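Pyrroline carboxylate reductase (Plasmodium falciparum, PDB 2RCY) binds NADP and probably catalyses the NADPH-dependent reduction of pyrroline-5-carboxylate to proline, the last step of proline synthesis. Local coordinates at residues L34-P39 against L46-S51; E3-G8 against H58-V63; K85-I90 against N107-V112; G123-C128 against N146-I151. All blocks are in the same frame, centred on the assembly; numbering follows the deposited sequence.

Contact 1 (L34-P39 against L46-S51); sequences LFYYGP and LNYMSS. With NAP (NADP nicotinamide-adenine-dinucleotide phosphate), chain G.
Tyr-36 and Tyr-48 meet as an offset edge-to-face pair. The edge of Tyr-48 is turned toward the face of Tyr-36, with centroids 5.4 Å apart and planes at 74°. Tyr-48 CG is anti to its backbone N (chi1 -178°), and the side chain runs alongside Tyr-37, pointing the same way. The Tyr-37 ring has Ser-51 CA over one face, a CH-pi contact 3.9 Å from the centroid. Pro-39 N lies on the opposite face, toward the rim. At the ring's edge Tyr-37 CD1 is 3.2 Å from Met-49 O. The selenium of selenomethionine Met-49 sits obliquely to the Phe-35 ring, 3.9 Å from Phe-35 CD2.

The backbones pair as parallel strands. Leu-34 O accepts from Asn-47 N at 3.0 Å and weakly from Asn-47 ND2. Tyr-36 N donates to Asn-47 O, and Met-49 N to Tyr-36 O.

The pair forms an edge of the Rossmann-type NADP-binding sheet within this chain, at the adenine end of the cofactor. Pro-39 CD is 3.4 Å from NAP C4A, and Tyr-37 CD2 is 3.8 Å from NAP C2A. Tyr-36 OH is hydrogen-bonded to Lys-42 N. Strand 34-37 also bonds to strand 7-10. Helix 14-26 packs on Leu-34 and Leu-46, and helix 52-58 on Tyr-37 and Met-49.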
# COMPACT_ATOMS: atom_id res chain seq x y z
N LEU A 34 24.25 -35.39 -34.94
CA LEU A 34 23.24 -34.59 -34.25
C LEU A 34 21.93 -34.59 -35.03
O LEU A 34 21.90 -34.18 -36.20
CB LEU A 34 23.74 -33.16 -34.01
CG LEU A 34 24.40 -32.84 -32.66
CD1 LEU A 34 25.71 -33.59 -32.47
CD2 LEU A 34 24.63 -31.34 -32.53
N PHE A 35 20.86 -35.05 -34.39
CA PHE A 35 19.56 -35.21 -35.04
C PHE A 35 18.45 -34.49 -34.27
O PHE A 35 18.60 -34.19 -33.09
CB PHE A 35 19.21 -36.70 -35.19
CG PHE A 35 20.25 -37.50 -35.93
CD1 PHE A 35 21.23 -38.21 -35.23
CD2 PHE A 35 20.26 -37.55 -37.32
CE1 PHE A 35 22.19 -38.95 -35.90
CE2 PHE A 35 21.22 -38.29 -38.00
CZ PHE A 35 22.19 -38.99 -37.29
N TYR A 36 17.34 -34.23 -34.96
CA TYR A 36 16.17 -33.59 -34.35
C TYR A 36 14.87 -33.95 -35.07
O TYR A 36 14.88 -34.34 -36.24
CB TYR A 36 16.35 -32.07 -34.30
CG TYR A 36 15.89 -31.34 -35.55
CD1 TYR A 36 16.72 -31.25 -36.67
CD2 TYR A 36 14.63 -30.74 -35.61
CE1 TYR A 36 16.30 -30.58 -37.82
CE2 TYR A 36 14.20 -30.07 -36.76
CZ TYR A 36 15.04 -29.99 -37.86
OH TYR A 36 14.62 -29.33 -38.99
N TYR A 37 13.75 -33.81 -34.36
CA TYR A 37 12.42 -33.84 -34.97
C TYR A 37 11.51 -32.75 -34.41
O TYR A 37 11.53 -32.45 -33.21
CB TYR A 37 11.74 -35.21 -34.83
CG TYR A 37 10.27 -35.19 -35.19
CD1 TYR A 37 9.86 -35.18 -36.53
CD2 TYR A 37 9.28 -35.14 -34.20
CE1 TYR A 37 8.50 -35.15 -36.86
CE2 TYR A 37 7.93 -35.10 -34.53
CZ TYR A 37 7.55 -35.11 -35.86
OH TYR A 37 6.22 -35.07 -36.18
N GLY A 38 10.70 -32.18 -35.29
CA GLY A 38 9.62 -31.27 -34.93
C GLY A 38 8.49 -31.38 -35.94
O GLY A 38 8.71 -31.86 -37.05
N PRO A 39 7.28 -30.93 -35.57
CA PRO A 39 6.14 -30.94 -36.50
C PRO A 39 6.37 -30.02 -37.70
O PRO A 39 5.67 -30.13 -38.71
CB PRO A 39 4.98 -30.42 -35.64
CG PRO A 39 5.62 -29.68 -34.52
CD PRO A 39 6.90 -30.40 -34.25
N LEU A 46 21.43 -29.11 -37.61
CA LEU A 46 21.13 -30.48 -37.21
C LEU A 46 20.32 -31.23 -38.26
O LEU A 46 19.53 -30.63 -38.99
CB LEU A 46 20.41 -30.52 -35.86
CG LEU A 46 21.28 -30.46 -34.60
CD1 LEU A 46 21.73 -29.04 -34.27
CD2 LEU A 46 20.54 -31.08 -33.43
N ASN A 47 20.54 -32.54 -38.33
CA ASN A 47 19.88 -33.39 -39.33
C ASN A 47 18.45 -33.75 -38.94
O ASN A 47 18.21 -34.30 -37.87
CB ASN A 47 20.71 -34.66 -39.57
CG ASN A 47 22.12 -34.36 -40.05
OD1 ASN A 47 22.32 -33.82 -41.14
ND2 ASN A 47 23.11 -34.71 -39.24
N TYR A 48 17.51 -33.43 -39.83
CA TYR A 48 16.09 -33.71 -39.61
C TYR A 48 15.79 -35.20 -39.68
O TYR A 48 16.36 -35.93 -40.50
CB TYR A 48 15.23 -32.94 -40.61
CG TYR A 48 13.74 -33.13 -40.43
CD1 TYR A 48 13.03 -32.36 -39.50
CD2 TYR A 48 13.03 -34.07 -41.18
CE1 TYR A 48 11.66 -32.53 -39.33
CE2 TYR A 48 11.66 -34.24 -41.01
CZ TYR A 48 10.98 -33.47 -40.09
OH TYR A 48 9.62 -33.64 -39.92
N MSE A 49 14.90 -35.65 -38.80
CA MSE A 49 14.44 -37.04 -38.81
C MSE A 49 12.91 -37.09 -38.87
O MSE A 49 12.23 -36.18 -38.40
CB MSE A 49 14.97 -37.79 -37.59
CG MSE A 49 15.41 -39.20 -37.90
SE MSE A 49 17.06 -39.68 -36.99
CE MSE A 49 17.69 -41.03 -38.25
N SER A 50 12.39 -38.16 -39.47
CA SER A 50 10.97 -38.28 -39.81
C SER A 50 10.01 -38.25 -38.62
O SER A 50 8.91 -37.70 -38.72
CB SER A 50 10.73 -39.54 -40.65
OG SER A 50 9.42 -39.56 -41.17
N SER A 51 10.42 -38.84 -37.50
CA SER A 51 9.59 -38.89 -36.29
C SER A 51 10.44 -39.03 -35.02
O SER A 51 11.65 -39.27 -35.09
CB SER A 51 8.58 -40.04 -36.37
OG SER A 51 9.23 -41.30 -36.43
PA NAP G . 8.83 -24.00 -27.23
O1A NAP G . 9.68 -22.88 -27.80
O2A NAP G . 7.33 -23.95 -27.40
O5B NAP G . 9.41 -25.39 -27.81
C5B NAP G . 8.58 -26.52 -28.07
C4B NAP G . 8.96 -27.07 -29.44
O4B NAP G . 8.56 -28.43 -29.57
C3B NAP G . 8.27 -26.29 -30.56
O3B NAP G . 9.27 -25.70 -31.40
C2B NAP G . 7.46 -27.32 -31.33
O2B NAP G . 7.61 -27.17 -32.74
C1B NAP G . 8.01 -28.66 -30.87
N9A NAP G . 6.99 -29.74 -30.80
C8A NAP G . 5.67 -29.59 -30.63
N7A NAP G . 5.08 -30.81 -30.62
C5A NAP G . 6.05 -31.73 -30.79
C6A NAP G . 6.06 -33.12 -30.87
N6A NAP G . 4.91 -33.82 -30.76
N1A NAP G . 7.24 -33.76 -31.04
C2A NAP G . 8.39 -33.08 -31.15
N3A NAP G . 8.41 -31.74 -31.08
C4A NAP G . 7.26 -31.04 -30.90
O3 NAP G . 9.16 -24.15 -25.66
PN NAP G . 10.66 -24.06 -25.09
O1N NAP G . 10.82 -22.72 -24.41
O2N NAP G . 11.63 -24.48 -26.17
O5D NAP G . 10.66 -25.17 -23.93
C5D NAP G . 10.70 -26.57 -24.21
C4D NAP G . 11.06 -27.31 -22.93
O4D NAP G . 12.32 -26.86 -22.44
C3D NAP G . 10.04 -27.09 -21.82
O3D NAP G . 9.66 -28.36 -21.29
C2D NAP G . 10.76 -26.26 -20.77
O2D NAP G . 10.41 -26.66 -19.44
C1D NAP G . 12.23 -26.53 -21.04
N1N NAP G . 13.10 -25.40 -20.70
C2N NAP G . 13.01 -24.24 -21.37
C3N NAP G . 13.84 -23.17 -21.04
C7N NAP G . 13.74 -21.88 -21.80
O7N NAP G . 12.81 -21.71 -22.74
N7N NAP G . 14.56 -20.95 -21.56
C4N NAP G . 14.78 -23.32 -20.02
C5N NAP G . 14.85 -24.53 -19.34
C6N NAP G . 13.99 -25.56 -19.71
P2B NAP G . 6.75 -26.10 -33.59
O1X NAP G . 6.92 -26.55 -35.02
O2X NAP G . 5.34 -26.22 -33.05
O3X NAP G . 7.40 -24.77 -33.29

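Contact 2 (E3-G8 against H58-V63); sequences ENIKLG and HCDIIV
Lys-6 and Asp-60 grip each other through backbone and side chain. Lys-6 N donates to Asp-60 OD2 at 2.8 Å, a nearly straight bond of 166° that uses the anti lone pair of the carboxylate. Lys-6 NZ turns back to the same oxygen in a long salt bridge of 3.7 Å. Chi4 of 69° bends NZ out of an otherwise extended chain. The added positive charge would probably help keep Asp-60 ionised. Lys-6 O accepts two bonds, from Asp-60 N and from Ile-61 N.

From there the segments run on as parallel strands. Gly-8 N donates to Ile-61 O, and Val-63 N donates to Gly-8 O at 2.7 Å. Cys-59 SG lies 3.6 Å from Gly-8 CA, against the bare backbone of the glycine. On the Leu-7 and Ile-61 face, Leu-7 CD2 touches Val-63 CG2 at 3.5 Å, and Ile-5 CD1 meets Ile-61 CD1 at 3.7 Å. Further out, the Lys-6 chain crosses His-58 at about a right angle, with Lys-6 CD 3.5 Å from His-58 NE2.

The His-58 ring makes an edge-to-face pair with Phe-35, and Lys-85 NZ is hydrogen-bonded to Cys-59 O. Strands 7-10 and 61-64 are adjacent parallel strands in the middle of the Rossmann-type sheet, flanked by 34-37 and 86-89. Helix 135-146 covers Ile-5 and Ile-61 through Tyr-140.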
# COMPACT_ATOMS: atom_id res chain seq x y z
N GLU A 3 32.47 -38.68 -30.11
CA GLU A 3 32.23 -38.31 -31.51
C GLU A 3 31.33 -39.30 -32.24
O GLU A 3 30.71 -38.95 -33.24
CB GLU A 3 33.57 -38.16 -32.25
CG GLU A 3 34.53 -37.13 -31.66
CD GLU A 3 35.33 -37.65 -30.47
OE1 GLU A 3 35.28 -38.87 -30.19
OE2 GLU A 3 36.00 -36.84 -29.81
N ASN A 4 31.26 -40.53 -31.73
CA ASN A 4 30.51 -41.61 -32.38
C ASN A 4 29.04 -41.74 -31.97
O ASN A 4 28.22 -42.19 -32.77
CB ASN A 4 31.22 -42.95 -32.19
CG ASN A 4 32.43 -43.09 -33.08
OD1 ASN A 4 32.38 -42.82 -34.27
ND2 ASN A 4 33.54 -43.53 -32.49
N ILE A 5 28.72 -41.35 -30.74
CA ILE A 5 27.35 -41.46 -30.24
C ILE A 5 26.41 -40.47 -30.93
O ILE A 5 26.80 -39.35 -31.27
CB ILE A 5 27.24 -41.30 -28.70
CG1 ILE A 5 27.80 -39.95 -28.24
CG2 ILE A 5 27.93 -42.46 -27.98
CD1 ILE A 5 26.94 -39.25 -27.21
N LYS A 6 25.17 -40.90 -31.13
CA LYS A 6 24.18 -40.11 -31.85
C LYS A 6 23.25 -39.41 -30.87
O LYS A 6 22.61 -40.05 -30.03
CB LYS A 6 23.40 -40.98 -32.83
CG LYS A 6 24.29 -41.78 -33.78
CD LYS A 6 23.53 -42.90 -34.46
CE LYS A 6 24.47 -43.93 -35.06
NZ LYS A 6 25.17 -44.72 -34.01
N LEU A 7 23.19 -38.08 -30.97
CA LEU A 7 22.36 -37.26 -30.10
C LEU A 7 21.09 -36.85 -30.82
O LEU A 7 21.14 -36.36 -31.95
CB LEU A 7 23.14 -36.02 -29.65
CG LEU A 7 23.17 -35.63 -28.16
CD1 LEU A 7 23.79 -34.25 -27.99
CD2 LEU A 7 21.80 -35.67 -27.52
N GLY A 8 19.95 -37.04 -30.16
CA GLY A 8 18.65 -36.71 -30.74
C GLY A 8 17.85 -35.72 -29.91
O GLY A 8 17.70 -35.90 -28.70
N HIS A 58 17.25 -44.62 -33.60
CA HIS A 58 18.54 -44.37 -34.23
C HIS A 58 19.58 -43.86 -33.24
O HIS A 58 20.71 -44.35 -33.20
CB HIS A 58 18.38 -43.39 -35.39
CG HIS A 58 19.62 -43.22 -36.22
ND1 HIS A 58 20.03 -44.16 -37.14
CD2 HIS A 58 20.52 -42.22 -36.27
CE1 HIS A 58 21.15 -43.74 -37.72
NE2 HIS A 58 21.46 -42.56 -37.21
N CYS A 59 19.19 -42.86 -32.44
CA CYS A 59 20.10 -42.18 -31.52
C CYS A 59 20.40 -42.98 -30.26
O CYS A 59 19.61 -43.83 -29.85
CB CYS A 59 19.56 -40.80 -31.16
SG CYS A 59 19.29 -39.74 -32.59
N ASP A 60 21.55 -42.70 -29.65
CA ASP A 60 21.99 -43.36 -28.42
C ASP A 60 21.54 -42.57 -27.19
O ASP A 60 21.19 -43.15 -26.17
CB ASP A 60 23.51 -43.52 -28.41
CG ASP A 60 24.03 -44.24 -29.64
OD1 ASP A 60 23.81 -45.47 -29.76
OD2 ASP A 60 24.66 -43.58 -30.49
N ILE A 61 21.57 -41.24 -27.31
CA ILE A 61 21.09 -40.35 -26.27
C ILE A 61 19.95 -39.49 -26.82
O ILE A 61 20.12 -38.80 -27.84
CB ILE A 61 22.23 -39.47 -25.68
CG1 ILE A 61 23.21 -40.34 -24.88
CG2 ILE A 61 21.67 -38.35 -24.79
CD1 ILE A 61 24.49 -39.63 -24.44
N ILE A 62 18.80 -39.55 -26.15
CA ILE A 62 17.60 -38.84 -26.59
C ILE A 62 17.27 -37.70 -25.63
O ILE A 62 17.22 -37.90 -24.41
CB ILE A 62 16.39 -39.80 -26.74
CG1 ILE A 62 16.69 -40.93 -27.74
CG2 ILE A 62 15.15 -39.05 -27.21
CD1 ILE A 62 17.24 -42.20 -27.10
N VAL A 63 17.06 -36.51 -26.19
CA VAL A 63 16.71 -35.33 -25.40
C VAL A 63 15.25 -34.95 -25.62
O VAL A 63 14.83 -34.70 -26.75
CB VAL A 63 17.63 -34.12 -25.73
CG1 VAL A 63 17.30 -32.93 -24.84
CG2 VAL A 63 19.09 -34.49 -25.59

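Contact 3 (K85-I90 against N107-V112); sequences KLLISI and NKIVWV. With NAP (NADP nicotinamide-adenine-dinucleotide phosphate), chain G.
Strands 86-89 and 108-113 are the two strands of a beta-alpha-beta unit, joined through helix 96-103. Leu-87 and Ser-89 carry its backbone bonds. Leu-87 N donates to Lys-108 O, and Leu-87 O accepts from Val-110 N. Ser-89 N donates to Val-110 O at 2.9 Å, and Ser-89 O accepts from Val-112 N. A water bridges Lys-85 O and Lys-108 N where the strands begin.

Ile-88 and Val-110 lie side by side, pointing the same way, with Ile-88 CG2 3.6 Å from Val-110 CG1. Val-110 CG1 stands between the backbone N and carbonyl carbon (chi1 52°), which puts it against both Ile-88 CG2 and Leu-87 O. Ile-88 CD1 reaches on to Val-112 CG2 at 3.8 Å. On the other face, Trp-111 brings its edge to Ser-89 O, which lies in the ring plane 3.1 Å from Trp-111 CD1. Trp-111 NE1 is hydrogen-bonded to Cys-91 O.

At the C-terminal end, Ile-90 CA is 3.1 Å from Val-112 O in a CA-H...O contact. Ile-90 CD1 packs 3.6 Å from O4D of the nicotinamide ribose, and Ile-90 O is 3.3 Å from NAP C1D. A cofactor lying past the C-terminal ends of parallel strands is characteristic of the Rossmann fold.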
# COMPACT_ATOMS: atom_id res chain seq x y z
N LYS A 85 19.12 -47.45 -23.86
CA LYS A 85 19.47 -46.09 -24.28
C LYS A 85 19.28 -45.06 -23.17
O LYS A 85 18.52 -45.29 -22.22
CB LYS A 85 18.68 -45.70 -25.53
CG LYS A 85 18.90 -46.64 -26.70
CD LYS A 85 18.28 -46.11 -27.97
CE LYS A 85 18.63 -47.01 -29.14
NZ LYS A 85 18.36 -46.34 -30.44
N LEU A 86 19.97 -43.93 -23.29
CA LEU A 86 19.89 -42.87 -22.29
C LEU A 86 18.90 -41.78 -22.69
O LEU A 86 19.02 -41.17 -23.75
CB LEU A 86 21.28 -42.26 -22.03
CG LEU A 86 21.41 -41.22 -20.91
CD1 LEU A 86 21.28 -41.85 -19.53
CD2 LEU A 86 22.74 -40.48 -21.02
N LEU A 87 17.91 -41.56 -21.82
CA LEU A 87 16.94 -40.50 -22.01
C LEU A 87 17.25 -39.33 -21.08
O LEU A 87 17.27 -39.49 -19.86
CB LEU A 87 15.52 -41.02 -21.75
CG LEU A 87 14.36 -40.01 -21.81
CD1 LEU A 87 14.04 -39.61 -23.24
CD2 LEU A 87 13.13 -40.58 -21.12
N ILE A 88 17.49 -38.16 -21.68
CA ILE A 88 17.68 -36.94 -20.89
C ILE A 88 16.49 -36.00 -21.11
O ILE A 88 16.10 -35.72 -22.24
CB ILE A 88 19.08 -36.25 -21.14
CG1 ILE A 88 19.00 -35.07 -22.11
CG2 ILE A 88 20.14 -37.26 -21.59
CD1 ILE A 88 18.99 -33.72 -21.42
N SER A 89 15.89 -35.55 -20.01
CA SER A 89 14.73 -34.67 -20.07
C SER A 89 15.08 -33.27 -19.57
O SER A 89 15.66 -33.12 -18.49
CB SER A 89 13.57 -35.25 -19.25
OG SER A 89 12.43 -34.42 -19.33
N ILE A 90 14.73 -32.27 -20.36
CA ILE A 90 14.92 -30.87 -19.97
C ILE A 90 13.59 -30.20 -19.60
O ILE A 90 13.55 -28.99 -19.35
CB ILE A 90 15.69 -30.03 -21.04
CG1 ILE A 90 14.90 -29.95 -22.35
CG2 ILE A 90 17.09 -30.59 -21.25
CD1 ILE A 90 15.29 -28.78 -23.24
N ASN A 107 13.99 -47.96 -17.67
CA ASN A 107 14.81 -47.11 -18.53
C ASN A 107 15.85 -46.27 -17.78
O ASN A 107 15.76 -46.11 -16.56
CB ASN A 107 13.93 -46.20 -19.39
CG ASN A 107 13.26 -46.95 -20.53
OD1 ASN A 107 13.92 -47.62 -21.33
ND2 ASN A 107 11.94 -46.81 -20.63
N LYS A 108 16.83 -45.76 -18.52
CA LYS A 108 17.84 -44.85 -17.98
C LYS A 108 17.36 -43.41 -18.12
O LYS A 108 17.31 -42.86 -19.23
CB LYS A 108 19.18 -45.04 -18.69
CG LYS A 108 19.89 -46.36 -18.38
CD LYS A 108 21.15 -46.52 -19.21
CE LYS A 108 21.99 -47.70 -18.73
NZ LYS A 108 21.33 -49.02 -18.98
N ILE A 109 17.00 -42.80 -16.99
CA ILE A 109 16.40 -41.46 -16.99
C ILE A 109 17.23 -40.46 -16.19
O ILE A 109 17.50 -40.67 -15.00
CB ILE A 109 14.93 -41.49 -16.48
CG1 ILE A 109 14.09 -42.47 -17.30
CG2 ILE A 109 14.32 -40.09 -16.53
CD1 ILE A 109 12.90 -43.04 -16.56
N VAL A 110 17.62 -39.38 -16.86
CA VAL A 110 18.33 -38.28 -16.22
C VAL A 110 17.61 -36.95 -16.52
O VAL A 110 17.28 -36.66 -17.67
CB VAL A 110 19.84 -38.25 -16.61
CG1 VAL A 110 20.03 -38.28 -18.12
CG2 VAL A 110 20.56 -37.05 -16.00
N TRP A 111 17.35 -36.18 -15.46
CA TRP A 111 16.63 -34.92 -15.59
C TRP A 111 17.58 -33.73 -15.49
O TRP A 111 18.07 -33.39 -14.41
CB TRP A 111 15.51 -34.84 -14.53
CG TRP A 111 14.69 -33.57 -14.55
CD1 TRP A 111 14.43 -32.77 -15.63
CD2 TRP A 111 13.99 -32.99 -13.44
NE1 TRP A 111 13.63 -31.72 -15.25
CE2 TRP A 111 13.35 -31.83 -13.92
CE3 TRP A 111 13.86 -33.33 -12.09
CZ2 TRP A 111 12.58 -31.01 -13.09
CZ3 TRP A 111 13.10 -32.52 -11.27
CH2 TRP A 111 12.46 -31.37 -11.77
N VAL A 112 17.84 -33.10 -16.64
CA VAL A 112 18.77 -31.98 -16.73
C VAL A 112 18.00 -30.67 -16.89
O VAL A 112 17.06 -30.58 -17.68
CB VAL A 112 19.75 -32.16 -17.93
CG1 VAL A 112 20.78 -31.03 -17.97
CG2 VAL A 112 20.44 -33.51 -17.86
PA NAP G . 8.83 -24.00 -27.23
O1A NAP G . 9.68 -22.88 -27.80
O2A NAP G . 7.33 -23.95 -27.40
O5B NAP G . 9.41 -25.39 -27.81
C5B NAP G . 8.58 -26.52 -28.07
C4B NAP G . 8.96 -27.07 -29.44
O4B NAP G . 8.56 -28.43 -29.57
C3B NAP G . 8.27 -26.29 -30.56
O3B NAP G . 9.27 -25.70 -31.40
C2B NAP G . 7.46 -27.32 -31.33
O2B NAP G . 7.61 -27.17 -32.74
C1B NAP G . 8.01 -28.66 -30.87
N9A NAP G . 6.99 -29.74 -30.80
C8A NAP G . 5.67 -29.59 -30.63
N7A NAP G . 5.08 -30.81 -30.62
C5A NAP G . 6.05 -31.73 -30.79
C6A NAP G . 6.06 -33.12 -30.87
N6A NAP G . 4.91 -33.82 -30.76
N1A NAP G . 7.24 -33.76 -31.04
C2A NAP G . 8.39 -33.08 -31.15
N3A NAP G . 8.41 -31.74 -31.08
C4A NAP G . 7.26 -31.04 -30.90
O3 NAP G . 9.16 -24.15 -25.66
PN NAP G . 10.66 -24.06 -25.09
O1N NAP G . 10.82 -22.72 -24.41
O2N NAP G . 11.63 -24.48 -26.17
O5D NAP G . 10.66 -25.17 -23.93
C5D NAP G . 10.70 -26.57 -24.21
C4D NAP G . 11.06 -27.31 -22.93
O4D NAP G . 12.32 -26.86 -22.44
C3D NAP G . 10.04 -27.09 -21.82
O3D NAP G . 9.66 -28.36 -21.29
C2D NAP G . 10.76 -26.26 -20.77
O2D NAP G . 10.41 -26.66 -19.44
C1D NAP G . 12.23 -26.53 -21.04
N1N NAP G . 13.10 -25.40 -20.70
C2N NAP G . 13.01 -24.24 -21.37
C3N NAP G . 13.84 -23.17 -21.04
C7N NAP G . 13.74 -21.88 -21.80
O7N NAP G . 12.81 -21.71 -22.74
N7N NAP G . 14.56 -20.95 -21.56
C4N NAP G . 14.78 -23.32 -20.02
C5N NAP G . 14.85 -24.53 -19.34
C6N NAP G . 13.99 -25.56 -19.71
P2B NAP G . 6.75 -26.10 -33.59
O1X NAP G . 6.92 -26.55 -35.02
O2X NAP G . 5.34 -26.22 -33.05
O3X NAP G . 7.40 -24.77 -33.29
O HOH W 1 17.02 -47.20 -21.13

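Contact 4 (G123-C128 against N146-I151); sequences GSFIYC and NSCGII
Phe-125 lays its ring alongside the backbone of Cys-148 to Ile-150, which meets it at the edge. Phe-125 CE1 is 3.7 Å from Gly-149 CA, close to the ring plane. Phe-125 CZ touches Cys-148 SG at 3.8 Å, an oblique sulfur-aromatic contact. Phe-125 CG lies beside its own backbone N (chi1 -48°), the N that bonds to Ile-150 O. Gly-149 and Gly-123 bring bare backbone up to this ring, and Gly-149 CA is 3.1 Å from Gly-123 O.

Ile-151 touches both Phe-125 and Tyr-127. Ile-151 CG1 is 3.6 Å from Phe-125 CB, and Ile-151 CD1 is 3.5 Å from Tyr-127 CD2. Tyr-127 and Ile-151 cross at about a right angle.

The strands are the parallel pair of a beta-alpha-beta unit through helix 135-146. Gly-123 N donates to Cys-148 O, Ile-150 N to Gly-123 O, and Phe-125 N to Ile-150 O at 2.9 Å. Asn-146 OD1 accepts from Ile-151 N at 3.3 Å, with the donor above its carbonyl plane. A water links Ser-124 OG to Ile-150 O, and Ser-124 OG also bonds to Ser-166 OG. Leu-197 of the second subunit packs on Ser-124.

The Phe-125, Tyr-127 and Ile-151 face is thus mainly aromatic and aliphatic and lies on helix 135-146. The Ser-124 and Ile-150 face has a hydroxyl and a water, with helix 159-167 and the second subunit nearby.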
# COMPACT_ATOMS: atom_id res chain seq x y z
N GLY A 123 26.19 -21.77 -20.59
CA GLY A 123 25.00 -22.28 -19.93
C GLY A 123 25.23 -22.73 -18.50
O GLY A 123 26.34 -23.09 -18.13
N SER A 124 24.17 -22.69 -17.70
CA SER A 124 24.20 -23.24 -16.35
C SER A 124 23.26 -24.44 -16.30
O SER A 124 22.11 -24.37 -16.73
CB SER A 124 23.79 -22.19 -15.32
OG SER A 124 23.93 -22.70 -14.01
N PHE A 125 23.78 -25.55 -15.77
CA PHE A 125 23.03 -26.80 -15.74
C PHE A 125 23.01 -27.42 -14.35
O PHE A 125 24.00 -27.35 -13.62
CB PHE A 125 23.61 -27.81 -16.74
CG PHE A 125 23.87 -27.26 -18.11
CD1 PHE A 125 25.11 -26.72 -18.44
CD2 PHE A 125 22.89 -27.31 -19.09
CE1 PHE A 125 25.36 -26.22 -19.71
CE2 PHE A 125 23.13 -26.80 -20.37
CZ PHE A 125 24.37 -26.26 -20.68
N ILE A 126 21.87 -28.01 -14.01
CA ILE A 126 21.75 -28.88 -12.84
C ILE A 126 21.06 -30.17 -13.25
O ILE A 126 20.17 -30.16 -14.10
CB ILE A 126 20.99 -28.22 -11.64
CG1 ILE A 126 19.61 -27.67 -12.06
CG2 ILE A 126 21.88 -27.20 -10.93
CD1 ILE A 126 19.60 -26.27 -12.66
N TYR A 127 21.47 -31.29 -12.66
CA TYR A 127 20.87 -32.58 -13.01
C TYR A 127 20.77 -33.58 -11.87
O TYR A 127 21.51 -33.51 -10.89
CB TYR A 127 21.56 -33.21 -14.23
CG TYR A 127 22.79 -34.04 -13.92
CD1 TYR A 127 22.72 -35.43 -13.84
CD2 TYR A 127 24.04 -33.44 -13.73
CE1 TYR A 127 23.84 -36.20 -13.57
CE2 TYR A 127 25.17 -34.20 -13.46
CZ TYR A 127 25.07 -35.58 -13.38
OH TYR A 127 26.19 -36.33 -13.10
N CYS A 128 19.83 -34.51 -12.02
CA CYS A 128 19.68 -35.66 -11.15
C CYS A 128 19.30 -36.85 -12.04
O CYS A 128 18.81 -36.66 -13.16
CB CYS A 128 18.61 -35.41 -10.09
SG CYS A 128 16.98 -35.01 -10.76
N ASN A 146 29.21 -29.65 -20.00
CA ASN A 146 30.43 -28.90 -19.66
C ASN A 146 31.14 -28.33 -20.89
O ASN A 146 32.01 -27.47 -20.77
CB ASN A 146 31.40 -29.74 -18.83
CG ASN A 146 31.13 -29.65 -17.33
OD1 ASN A 146 30.77 -28.59 -16.81
ND2 ASN A 146 31.31 -30.77 -16.63
N SER A 147 30.76 -28.82 -22.07
CA SER A 147 31.29 -28.32 -23.34
C SER A 147 30.67 -26.97 -23.71
O SER A 147 31.28 -26.18 -24.45
CB SER A 147 31.07 -29.33 -24.46
OG SER A 147 29.71 -29.37 -24.87
N CYS A 148 29.47 -26.71 -23.21
CA CYS A 148 28.76 -25.45 -23.47
C CYS A 148 28.27 -24.76 -22.19
O CYS A 148 27.30 -24.00 -22.22
CB CYS A 148 27.61 -25.68 -24.45
SG CYS A 148 26.33 -26.83 -23.87
N GLY A 149 28.95 -25.03 -21.08
CA GLY A 149 28.62 -24.40 -19.80
C GLY A 149 29.17 -25.11 -18.59
O GLY A 149 30.19 -25.80 -18.67
N ILE A 150 28.51 -24.93 -17.45
CA ILE A 150 28.91 -25.55 -16.18
C ILE A 150 27.75 -26.35 -15.60
O ILE A 150 26.66 -25.82 -15.38
CB ILE A 150 29.42 -24.50 -15.15
CG1 ILE A 150 30.70 -23.82 -15.67
CG2 ILE A 150 29.66 -25.14 -13.78
CD1 ILE A 150 31.10 -22.57 -14.90
N ILE A 151 27.99 -27.64 -15.36
CA ILE A 151 26.96 -28.54 -14.85
C ILE A 151 27.25 -29.03 -13.43
O ILE A 151 28.39 -29.35 -13.08
CB ILE A 151 26.69 -29.74 -15.83
CG1 ILE A 151 25.47 -30.55 -15.37
CG2 ILE A 151 27.93 -30.62 -16.00
CD1 ILE A 151 24.79 -31.35 -16.48
O HOH W 2 26.39 -23.58 -13.21

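How the contacts relate
All four contacts lie in one mixed sheet. Its order is 47-48, 34-37, 7-10, 61-64, 86-89, 108-113, 123-129, 149-153, and only the last two run against the rest. Within this chain contact 1 forms one outer edge and contact 4 the other, about 23 Å apart centre to centre. Contact 2 is about 12 Å from contacts 1 and 3 between centres. Backbone bonds join neighbours: Phe-35 to Leu-7, Ile-88 to Ile-62 and Trp-111 to Cys-128. Along the chain, contact 1 is nested inside contact 2; contacts 3 and 4 follow. Contacts 1 and 3 touch NADP, at its adenine end and its nicotinamide ribose. The parallel strands form the Rossmann-type NADP-binding part; contact 4 adds the reversed pair near the second subunit.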